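Local coordinates for protein indole-3-pyruvate decarboxylase (Azospirillum brasilense, PDB 2NXW) that catalyses the decarboxylation of indole-3-pyruvate to indole-3-acetaldehyde with thiamine diphosphate and a metal ion, a step of auxin biosynthesis, at residues Asp468-Glu480 against Arg530-Val544. Residues are numbered along the deposited sequence; the frame is centred on the assembly and turned at random.
Sequences DPIVILFNNASWE and RGRFQLIEAMIPRGV. With MG (magnesium ion), chain C; TPP (thiamine diphosphate), chain E.
Arg-542 reaches back from 530-544 to the magnesium-binding turn of 468-480, holding Ala-477 O side-on with two nitrogens: NH2 lies 2.9 Å from that oxygen in the carbonyl plane, while NE approaches from above it. Glu-480, at the start of helix 480-485, reaches the type II beta turn from Pro-541 to Val-544: its OE2 accepts from Gly-543 N at 2.7 Å, from above the carboxylate plane; its OE1 accepts from Ser-478 OG and forms a salt bridge with Arg-483. Flanking Ala-477, Asn-476 OD1 and Ser-478 O each bind magnesium at 2.1 Å, alongside Asp-449, a water and two diphosphate oxygens, and Glu-480 N donates to TPP O1B.

Behind the metal, the axes of the parallel strands 470-475 and 534-539 approach to 4.8 Å, their backbone bonds continuing to Ile-540 N. Asn-475 and Glu-537 point the same way from this pair, and Asn-475 ND2 gives Glu-537 OE2 a 2.8 Å bond on its anti side; Arg-512 is a second partner of that oxygen. With CG anti to the backbone N (chi1 -166°), the Asn-475 amide also turns OD1 onto Ala-477 N, closing an Asx turn. Ile-540 CD1 meets the Phe-474 ring obliquely, 3.8 Å from Phe-474 CD1. At the far end, Asp-468 receives Arg-530 side-on, one nitrogen to each oxygen with the planes nearly coplanar, while Gly-531 N uses the anti lone pair of OD2.

Here the C-terminal ends of two adjacent parallel strands present a cofactor site, and the polar ties from the neighbouring strand's exit probably limit movement of the magnesium ligands.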
ATOM      1  N   ASP A 468       4.808  45.802   7.721  1.00 11.12           N
ATOM      2  CA  ASP A 468       5.587  46.431   6.648  1.00 11.52           C
ATOM      3  C   ASP A 468       6.915  45.733   6.359  1.00 11.36           C
ATOM      4  O   ASP A 468       7.981  46.356   6.379  1.00 12.70           O
ATOM      5  CB  ASP A 468       5.864  47.891   7.029  1.00 12.27           C
ATOM      6  CG  ASP A 468       6.593  48.034   8.369  1.00 13.38           C
ATOM      7  OD1 ASP A 468       6.841  47.032   9.066  1.00 12.81           O
ATOM      8  OD2 ASP A 468       6.918  49.178   8.728  1.00 15.08           O
ATOM      9  N   PRO A 469       6.874  44.435   6.038  1.00 11.04           N
ATOM     10  CA  PRO A 469       8.134  43.738   5.767  1.00 10.76           C
ATOM     11  C   PRO A 469       8.937  44.273   4.584  1.00  9.85           C
ATOM     12  O   PRO A 469       8.387  44.929   3.686  1.00 12.01           O
ATOM     13  CB  PRO A 469       7.683  42.288   5.544  1.00 11.47           C
ATOM     14  CG  PRO A 469       6.322  42.453   4.935  1.00 11.88           C
ATOM     15  CD  PRO A 469       5.710  43.569   5.772  1.00 11.56           C
ATOM     16  N   ILE A 470      10.245  44.016   4.633  1.00  9.56           N
ATOM     17  CA  ILE A 470      11.150  44.387   3.538  1.00 10.58           C
ATOM     18  C   ILE A 470      11.318  43.081   2.777  1.00 11.51           C
ATOM     19  O   ILE A 470      11.601  42.034   3.374  1.00 12.18           O
ATOM     20  CB  ILE A 470      12.531  44.841   4.044  1.00 11.09           C
ATOM     21  CG1 ILE A 470      12.378  46.132   4.859  1.00 13.86           C
ATOM     22  CG2 ILE A 470      13.472  45.099   2.850  1.00 11.77           C
ATOM     23  CD1 ILE A 470      13.665  46.587   5.562  1.00 13.74           C
ATOM     24  N   VAL A 471      11.141  43.151   1.466  1.00 10.98           N
ATOM     25  CA  VAL A 471      11.253  41.966   0.632  1.00 10.80           C
ATOM     26  C   VAL A 471      12.262  42.182  -0.478  1.00 11.31           C
ATOM     27  O   VAL A 471      12.117  43.114  -1.269  1.00 11.31           O
ATOM     28  CB  VAL A 471       9.895  41.632  -0.012  1.00 10.31           C
ATOM     29  CG1 VAL A 471       9.985  40.335  -0.827  1.00 11.92           C
ATOM     30  CG2 VAL A 471       8.836  41.478   1.078  1.00 13.27           C
ATOM     31  N   ILE A 472      13.290  41.340  -0.523  1.00 11.15           N
ATOM     32  CA  ILE A 472      14.283  41.427  -1.599  1.00 10.39           C
ATOM     33  C   ILE A 472      13.964  40.276  -2.552  1.00 10.34           C
ATOM     34  O   ILE A 472      14.098  39.105  -2.187  1.00 11.27           O
ATOM     35  CB  ILE A 472      15.729  41.294  -1.085  1.00 10.38           C
ATOM     36  CG1 ILE A 472      16.026  42.402  -0.057  1.00 11.45           C
ATOM     37  CG2 ILE A 472      16.695  41.419  -2.266  1.00 11.52           C
ATOM     38  CD1 ILE A 472      17.407  42.306   0.577  1.00 13.24           C
ATOM     39  N   LEU A 473      13.517  40.627  -3.755  1.00 10.30           N
ATOM     40  CA  LEU A 473      13.135  39.656  -4.771  1.00 10.12           C
ATOM     41  C   LEU A 473      14.286  39.486  -5.751  1.00 11.16           C
ATOM     42  O   LEU A 473      14.675  40.437  -6.427  1.00 11.53           O
ATOM     43  CB  LEU A 473      11.875  40.158  -5.479  1.00 11.00           C
ATOM     44  CG  LEU A 473      11.035  39.217  -6.351  1.00 11.02           C
ATOM     45  CD1 LEU A 473       9.766  39.958  -6.795  1.00 12.47           C
ATOM     46  CD2 LEU A 473      11.846  38.729  -7.567  1.00 13.59           C
ATOM     47  N   PHE A 474      14.821  38.269  -5.807  1.00 10.07           N
ATOM     48  CA  PHE A 474      15.943  37.922  -6.682  1.00 11.33           C
ATOM     49  C   PHE A 474      15.342  37.622  -8.056  1.00 11.15           C
ATOM     50  O   PHE A 474      14.825  36.524  -8.290  1.00 12.40           O
ATOM     51  CB  PHE A 474      16.658  36.664  -6.145  1.00  9.99           C
ATOM     52  CG  PHE A 474      17.468  36.877  -4.882  1.00 10.29           C
ATOM     53  CD1 PHE A 474      18.721  36.286  -4.753  1.00 10.76           C
ATOM     54  CD2 PHE A 474      16.955  37.599  -3.795  1.00 11.92           C
ATOM     55  CE1 PHE A 474      19.458  36.402  -3.577  1.00 13.29           C
ATOM     56  CE2 PHE A 474      17.685  37.723  -2.607  1.00 12.24           C
ATOM     57  CZ  PHE A 474      18.939  37.122  -2.498  1.00 12.58           C
ATOM     58  N   ASN A 475      15.419  38.579  -8.976  1.00 10.58           N
ATOM     59  CA  ASN A 475      14.813  38.360 -10.280  1.00 11.09           C
ATOM     60  C   ASN A 475      15.805  38.028 -11.377  1.00 11.05           C
ATOM     61  O   ASN A 475      16.392  38.930 -11.998  1.00 12.41           O
ATOM     62  CB  ASN A 475      13.973  39.576 -10.705  1.00 11.72           C
ATOM     63  CG  ASN A 475      13.065  39.264 -11.881  1.00 10.19           C
ATOM     64  OD1 ASN A 475      13.199  38.214 -12.517  1.00 10.83           O
ATOM     65  ND2 ASN A 475      12.150  40.166 -12.189  1.00 12.15           N
ATOM     66  N   ASN A 476      15.994  36.731 -11.615  1.00 11.48           N
ATOM     67  CA  ASN A 476      16.889  36.292 -12.679  1.00 10.95           C
ATOM     68  C   ASN A 476      16.093  35.737 -13.866  1.00 11.47           C
ATOM     69  O   ASN A 476      16.674  35.141 -14.772  1.00 12.31           O
ATOM     70  CB  ASN A 476      17.929  35.257 -12.174  1.00 11.55           C
ATOM     71  CG  ASN A 476      17.315  34.105 -11.365  1.00 10.80           C
ATOM     72  OD1 ASN A 476      16.123  33.825 -11.455  1.00 11.67           O
ATOM     73  ND2 ASN A 476      18.156  33.421 -10.594  1.00 12.64           N
ATOM     74  N   ALA A 477      14.780  35.981 -13.894  1.00 11.51           N
ATOM     75  CA  ALA A 477      13.904  35.503 -14.979  1.00 10.52           C
ATOM     76  C   ALA A 477      14.259  34.051 -15.245  1.00 11.81           C
ATOM     77  O   ALA A 477      14.505  33.636 -16.389  1.00 11.09           O
ATOM     78  CB  ALA A 477      14.122  36.342 -16.241  1.00 12.97           C
ATOM     79  N   SER A 478      14.249  33.269 -14.176  1.00 10.48           N
ATOM     80  CA  SER A 478      14.675  31.887 -14.278  1.00 10.26           C
ATOM     81  C   SER A 478      14.363  31.056 -13.053  1.00 10.28           C
ATOM     82  O   SER A 478      14.286  31.574 -11.933  1.00 10.09           O
ATOM     83  CB  SER A 478      16.203  31.891 -14.450  1.00 12.05           C
ATOM     84  OG  SER A 478      16.767  30.593 -14.507  1.00 12.16           O
ATOM     85  N   TRP A 479      14.178  29.758 -13.279  1.00 10.14           N
ATOM     86  CA  TRP A 479      14.058  28.802 -12.180  1.00 10.05           C
ATOM     87  C   TRP A 479      15.530  28.370 -12.162  1.00 11.09           C
ATOM     88  O   TRP A 479      15.902  27.293 -12.657  1.00 11.22           O
ATOM     89  CB  TRP A 479      13.162  27.629 -12.576  1.00 10.50           C
ATOM     90  CG  TRP A 479      11.690  27.881 -12.436  1.00 11.10           C
ATOM     91  CD1 TRP A 479      11.053  28.645 -11.478  1.00 10.60           C
ATOM     92  CD2 TRP A 479      10.655  27.313 -13.242  1.00 11.15           C
ATOM     93  NE1 TRP A 479       9.690  28.576 -11.653  1.00 10.46           N
ATOM     94  CE2 TRP A 479       9.419  27.768 -12.726  1.00 11.51           C
ATOM     95  CE3 TRP A 479      10.652  26.461 -14.355  1.00 11.89           C
ATOM     96  CZ2 TRP A 479       8.195  27.401 -13.282  1.00 12.10           C
ATOM     97  CZ3 TRP A 479       9.446  26.096 -14.908  1.00 12.10           C
ATOM     98  CH2 TRP A 479       8.226  26.564 -14.375  1.00 12.90           C
ATOM     99  N   GLU A 480      16.379  29.228 -11.607  1.00 10.49           N
ATOM    100  CA  GLU A 480      17.815  29.009 -11.654  1.00 10.57           C
ATOM    101  C   GLU A 480      18.359  27.774 -10.967  1.00 11.37           C
ATOM    102  O   GLU A 480      19.307  27.165 -11.460  1.00 12.42           O
ATOM    103  CB  GLU A 480      18.550  30.267 -11.175  1.00 10.97           C
ATOM    104  CG  GLU A 480      20.043  30.348 -11.576  1.00 12.52           C
ATOM    105  CD  GLU A 480      20.299  30.467 -13.082  1.00 14.27           C
ATOM    106  OE1 GLU A 480      19.373  30.791 -13.862  1.00 14.63           O
ATOM    107  OE2 GLU A 480      21.466  30.240 -13.480  1.00 15.38           O
ATOM    108  N   ARG A 530       9.205  52.838   6.977  1.00 13.73           N
ATOM    109  CA  ARG A 530       8.286  51.883   7.574  1.00 12.99           C
ATOM    110  C   ARG A 530       6.861  52.338   7.276  1.00 13.85           C
ATOM    111  O   ARG A 530       6.654  53.430   6.733  1.00 15.52           O
ATOM    112  CB  ARG A 530       8.532  51.787   9.082  1.00 12.43           C
ATOM    113  CG  ARG A 530       9.844  51.079   9.396  1.00 13.26           C
ATOM    114  CD  ARG A 530       9.819  50.393  10.754  1.00 12.73           C
ATOM    115  NE  ARG A 530       8.896  49.259  10.780  1.00 11.42           N
ATOM    116  CZ  ARG A 530       8.827  48.373  11.772  1.00 11.96           C
ATOM    117  NH1 ARG A 530       9.632  48.485  12.828  1.00 13.54           N
ATOM    118  NH2 ARG A 530       7.952  47.376  11.712  1.00 12.30           N
ATOM    119  N   GLY A 531       5.880  51.499   7.598  1.00 11.72           N
ATOM    120  CA  GLY A 531       4.487  51.841   7.354  1.00 13.11           C
ATOM    121  C   GLY A 531       3.870  51.206   6.109  1.00 13.25           C
ATOM    122  O   GLY A 531       2.647  51.126   5.987  1.00 15.61           O
ATOM    123  N   ARG A 532       4.722  50.781   5.178  1.00 13.71           N
ATOM    124  CA  ARG A 532       4.303  50.131   3.932  1.00 12.05           C
ATOM    125  C   ARG A 532       5.362  49.086   3.615  1.00 10.98           C
ATOM    126  O   ARG A 532       6.538  49.312   3.891  1.00 12.46           O
ATOM    127  CB  ARG A 532       4.270  51.139   2.773  1.00 13.76           C
ATOM    128  CG  ARG A 532       3.132  52.154   2.847  1.00 13.85           C
ATOM    129  CD  ARG A 532       3.355  53.308   1.875  1.00 17.43           C
ATOM    130  NE  ARG A 532       3.286  52.922   0.461  1.00 17.27           N
ATOM    131  CZ  ARG A 532       2.156  52.723  -0.217  1.00 18.21           C
ATOM    132  NH1 ARG A 532       0.978  52.869   0.382  1.00 19.65           N
ATOM    133  NH2 ARG A 532       2.199  52.389  -1.504  1.00 19.34           N
ATOM    134  N   PHE A 533       4.963  47.943   3.054  1.00 10.76           N
ATOM    135  CA  PHE A 533       5.984  46.959   2.708  1.00 11.62           C
ATOM    136  C   PHE A 533       6.893  47.555   1.634  1.00 11.65           C
ATOM    137  O   PHE A 533       6.480  48.408   0.842  1.00 12.77           O
ATOM    138  CB  PHE A 533       5.356  45.615   2.264  1.00 11.22           C
ATOM    139  CG  PHE A 533       4.766  45.606   0.875  1.00 10.83           C
ATOM    140  CD1 PHE A 533       5.594  45.508  -0.242  1.00 11.99           C
ATOM    141  CD2 PHE A 533       3.385  45.621   0.684  1.00 11.10           C
ATOM    142  CE1 PHE A 533       5.056  45.422  -1.526  1.00 12.35           C
ATOM    143  CE2 PHE A 533       2.831  45.535  -0.601  1.00 11.73           C
ATOM    144  CZ  PHE A 533       3.681  45.435  -1.712  1.00 12.61           C
ATOM    145  N   GLN A 534       8.143  47.120   1.654  1.00 11.37           N
ATOM    146  CA  GLN A 534       9.142  47.615   0.721  1.00 11.05           C
ATOM    147  C   GLN A 534       9.657  46.458  -0.108  1.00 12.88           C
ATOM    148  O   GLN A 534      10.245  45.523   0.431  1.00 15.22           O
ATOM    149  CB  GLN A 534      10.297  48.239   1.495  1.00 11.67           C
ATOM    150  CG  GLN A 534       9.874  49.365   2.437  1.00 12.21           C
ATOM    151  CD  GLN A 534       9.422  50.600   1.697  1.00 14.42           C
ATOM    152  OE1 GLN A 534      10.143  51.116   0.837  1.00 14.50           O
ATOM    153  NE2 GLN A 534       8.224  51.087   2.022  1.00 12.38           N
ATOM    154  N   LEU A 535       9.430  46.533  -1.412  1.00 11.63           N
ATOM    155  CA  LEU A 535       9.857  45.482  -2.321  1.00 11.83           C
ATOM    156  C   LEU A 535      11.021  45.959  -3.187  1.00 11.55           C
ATOM    157  O   LEU A 535      10.889  46.907  -3.965  1.00 13.84           O
ATOM    158  CB  LEU A 535       8.680  45.065  -3.207  1.00 11.15           C
ATOM    159  CG  LEU A 535       8.970  44.015  -4.287  1.00 13.65           C
ATOM    160  CD1 LEU A 535       9.427  42.726  -3.634  1.00 15.51           C
ATOM    161  CD2 LEU A 535       7.716  43.776  -5.120  1.00 16.09           C
ATOM    162  N   ILE A 536      12.167  45.317  -3.019  1.00 10.66           N
ATOM    163  CA  ILE A 536      13.348  45.638  -3.813  1.00 11.10           C
ATOM    164  C   ILE A 536      13.492  44.499  -4.821  1.00 11.49           C
ATOM    165  O   ILE A 536      13.792  43.362  -4.441  1.00 11.23           O
ATOM    166  CB  ILE A 536      14.628  45.712  -2.944  1.00 10.65           C
ATOM    167  CG1 ILE A 536      14.477  46.810  -1.877  1.00 12.25           C
ATOM    168  CG2 ILE A 536      15.849  46.014  -3.845  1.00 12.23           C
ATOM    169  CD1 ILE A 536      15.588  46.800  -0.833  1.00 14.46           C
ATOM    170  N   GLU A 537      13.259  44.809  -6.092  1.00 10.80           N
ATOM    171  CA  GLU A 537      13.357  43.818  -7.159  1.00 10.92           C
ATOM    172  C   GLU A 537      14.763  43.918  -7.736  1.00 10.20           C
ATOM    173  O   GLU A 537      15.056  44.830  -8.522  1.00 12.42           O
ATOM    174  CB  GLU A 537      12.302  44.107  -8.228  1.00 11.70           C
ATOM    175  CG  GLU A 537      12.343  43.113  -9.374  1.00 12.86           C
ATOM    176  CD  GLU A 537      11.435  43.489 -10.518  1.00 13.04           C
ATOM    177  OE1 GLU A 537      11.061  44.680 -10.645  1.00 11.72           O
ATOM    178  OE2 GLU A 537      11.106  42.583 -11.312  1.00 14.57           O
ATOM    179  N   ALA A 538      15.619  42.979  -7.346  1.00 10.85           N
ATOM    180  CA  ALA A 538      17.013  42.976  -7.782  1.00 10.75           C
ATOM    181  C   ALA A 538      17.185  42.129  -9.022  1.00 12.15           C
ATOM    182  O   ALA A 538      17.005  40.914  -8.968  1.00 12.95           O
ATOM    183  CB  ALA A 538      17.906  42.447  -6.668  1.00 12.26           C
ATOM    184  N   MET A 539      17.525  42.770 -10.138  1.00 11.26           N
ATOM    185  CA  MET A 539      17.736  42.040 -11.385  1.00 11.84           C
ATOM    186  C   MET A 539      19.105  41.357 -11.316  1.00 12.13           C
ATOM    187  O   MET A 539      20.113  41.980 -10.996  1.00 13.44           O
ATOM    188  CB  MET A 539      17.673  43.000 -12.574  1.00 11.07           C
ATOM    189  CG  MET A 539      16.415  43.877 -12.596  1.00 12.54           C
ATOM    190  SD  MET A 539      14.861  42.923 -12.398  1.00 12.85           S
ATOM    191  CE  MET A 539      14.818  42.061 -13.979  1.00 15.44           C
ATOM    192  N   ILE A 540      19.126  40.061 -11.602  1.00 11.19           N
ATOM    193  CA  ILE A 540      20.353  39.272 -11.542  1.00 12.41           C
ATOM    194  C   ILE A 540      20.473  38.461 -12.826  1.00 12.11           C
ATOM    195  O   ILE A 540      19.493  37.886 -13.281  1.00 12.72           O
ATOM    196  CB  ILE A 540      20.291  38.284 -10.356  1.00 12.32           C
ATOM    197  CG1 ILE A 540      20.105  39.054  -9.051  1.00 14.45           C
ATOM    198  CG2 ILE A 540      21.556  37.413 -10.303  1.00 12.63           C
ATOM    199  CD1 ILE A 540      19.846  38.147  -7.837  1.00 14.43           C
ATOM    200  N   PRO A 541      21.672  38.414 -13.431  1.00 12.76           N
ATOM    201  CA  PRO A 541      21.784  37.626 -14.663  1.00 13.36           C
ATOM    202  C   PRO A 541      21.685  36.117 -14.396  1.00 12.81           C
ATOM    203  O   PRO A 541      21.984  35.641 -13.297  1.00 14.26           O
ATOM    204  CB  PRO A 541      23.181  37.981 -15.191  1.00 14.76           C
ATOM    205  CG  PRO A 541      23.510  39.292 -14.545  1.00 15.33           C
ATOM    206  CD  PRO A 541      22.911  39.167 -13.158  1.00 14.01           C
ATOM    207  N   ARG A 542      21.253  35.372 -15.408  1.00 13.49           N
ATOM    208  CA  ARG A 542      21.210  33.924 -15.292  1.00 12.88           C
ATOM    209  C   ARG A 542      22.660  33.440 -15.227  1.00 14.23           C
ATOM    210  O   ARG A 542      23.569  34.084 -15.784  1.00 14.15           O
ATOM    211  CB  ARG A 542      20.521  33.312 -16.507  1.00 13.19           C
ATOM    212  CG  ARG A 542      19.053  33.643 -16.584  1.00 12.55           C
ATOM    213  CD  ARG A 542      18.471  33.165 -17.886  1.00 13.49           C
ATOM    214  NE  ARG A 542      17.074  33.551 -18.024  1.00 14.14           N
ATOM    215  CZ  ARG A 542      16.441  33.646 -19.187  1.00 15.39           C
ATOM    216  NH1 ARG A 542      17.084  33.372 -20.317  1.00 16.04           N
ATOM    217  NH2 ARG A 542      15.185  34.050 -19.228  1.00 14.17           N
ATOM    218  N   GLY A 543      22.884  32.327 -14.540  1.00 13.56           N
ATOM    219  CA  GLY A 543      24.231  31.786 -14.437  1.00 16.08           C
ATOM    220  C   GLY A 543      25.054  32.361 -13.293  1.00 16.99           C
ATOM    221  O   GLY A 543      26.181  31.921 -13.054  1.00 20.49           O
ATOM    222  N   VAL A 544      24.503  33.340 -12.579  1.00 15.00           N
ATOM    223  CA  VAL A 544      25.213  33.972 -11.467  1.00 13.84           C
ATOM    224  C   VAL A 544      24.595  33.449 -10.183  1.00 14.09           C
ATOM    225  O   VAL A 544      23.418  33.684  -9.910  1.00 14.59           O
ATOM    226  CB  VAL A 544      25.089  35.502 -11.565  1.00 14.43           C
ATOM    227  CG1 VAL A 544      25.904  36.176 -10.465  1.00 16.61           C
ATOM    228  CG2 VAL A 544      25.593  35.959 -12.947  1.00 16.04           C
TER
HETATM  229 MG    MG C4002      14.755  32.801 -10.269  1.00 10.30          MG
HETATM  230  N1' TPP E2002       7.229  23.486  -6.863  1.00 10.95           N
HETATM  231  C2' TPP E2002       7.250  23.691  -5.536  1.00 11.21           C
HETATM  232  CM2 TPP E2002       5.959  24.044  -4.814  1.00 12.90           C
HETATM  233  N3' TPP E2002       8.388  23.581  -4.844  1.00 11.14           N
HETATM  234  C4' TPP E2002       9.571  23.261  -5.443  1.00 12.02           C
HETATM  235  N4' TPP E2002      10.685  23.097  -4.677  1.00 14.17           N
HETATM  236  C5' TPP E2002       9.612  23.097  -6.865  1.00 11.68           C
HETATM  237  C6' TPP E2002       8.384  23.196  -7.552  1.00 12.54           C
HETATM  238  C7' TPP E2002      10.912  22.781  -7.639  1.00 13.75           C
HETATM  239  N3  TPP E2002      11.941  23.918  -7.621  1.00 12.92           N
HETATM  240  C2  TPP E2002      12.958  23.842  -6.758  1.00 15.33           C
HETATM  241  S1  TPP E2002      13.906  25.281  -7.081  1.00 14.53           S
HETATM  242  C5  TPP E2002      12.909  25.923  -8.382  1.00 12.76           C
HETATM  243  C4  TPP E2002      11.892  24.980  -8.501  1.00 12.08           C
HETATM  244  CM4 TPP E2002      10.767  25.146  -9.561  1.00 11.99           C
HETATM  245  C6  TPP E2002      13.168  27.177  -9.117  1.00 11.85           C
HETATM  246  C7  TPP E2002      12.988  28.376  -8.168  1.00 12.44           C
HETATM  247  O7  TPP E2002      13.032  29.508  -8.999  1.00  9.62           O
HETATM  248  PA  TPP E2002      13.185  30.853  -8.177  1.00 10.02           P
HETATM  249  O1A TPP E2002      12.087  31.053  -7.137  1.00 11.22           O
HETATM  250  O2A TPP E2002      13.151  31.950  -9.240  1.00  9.84           O
HETATM  251  O3A TPP E2002      14.586  30.928  -7.423  1.00  9.45           O
HETATM  252  PB  TPP E2002      16.002  30.605  -8.217  1.00 10.67           P
HETATM  253  O1B TPP E2002      16.007  31.292  -9.584  1.00 10.47           O
HETATM  254  O2B TPP E2002      17.094  31.171  -7.262  1.00 13.33           O
HETATM  255  O3B TPP E2002      16.200  29.103  -8.351  1.00 11.50           O
HETATM  256  O   HOH W   1      15.485  33.923  -8.612  1.00 11.37           O
HETATM  257  O   HOH W   2      21.021  33.799 -11.457  1.00 14.34           O
HETATM  258  O   HOH W   3      18.071  37.269 -16.072  1.00 22.09           O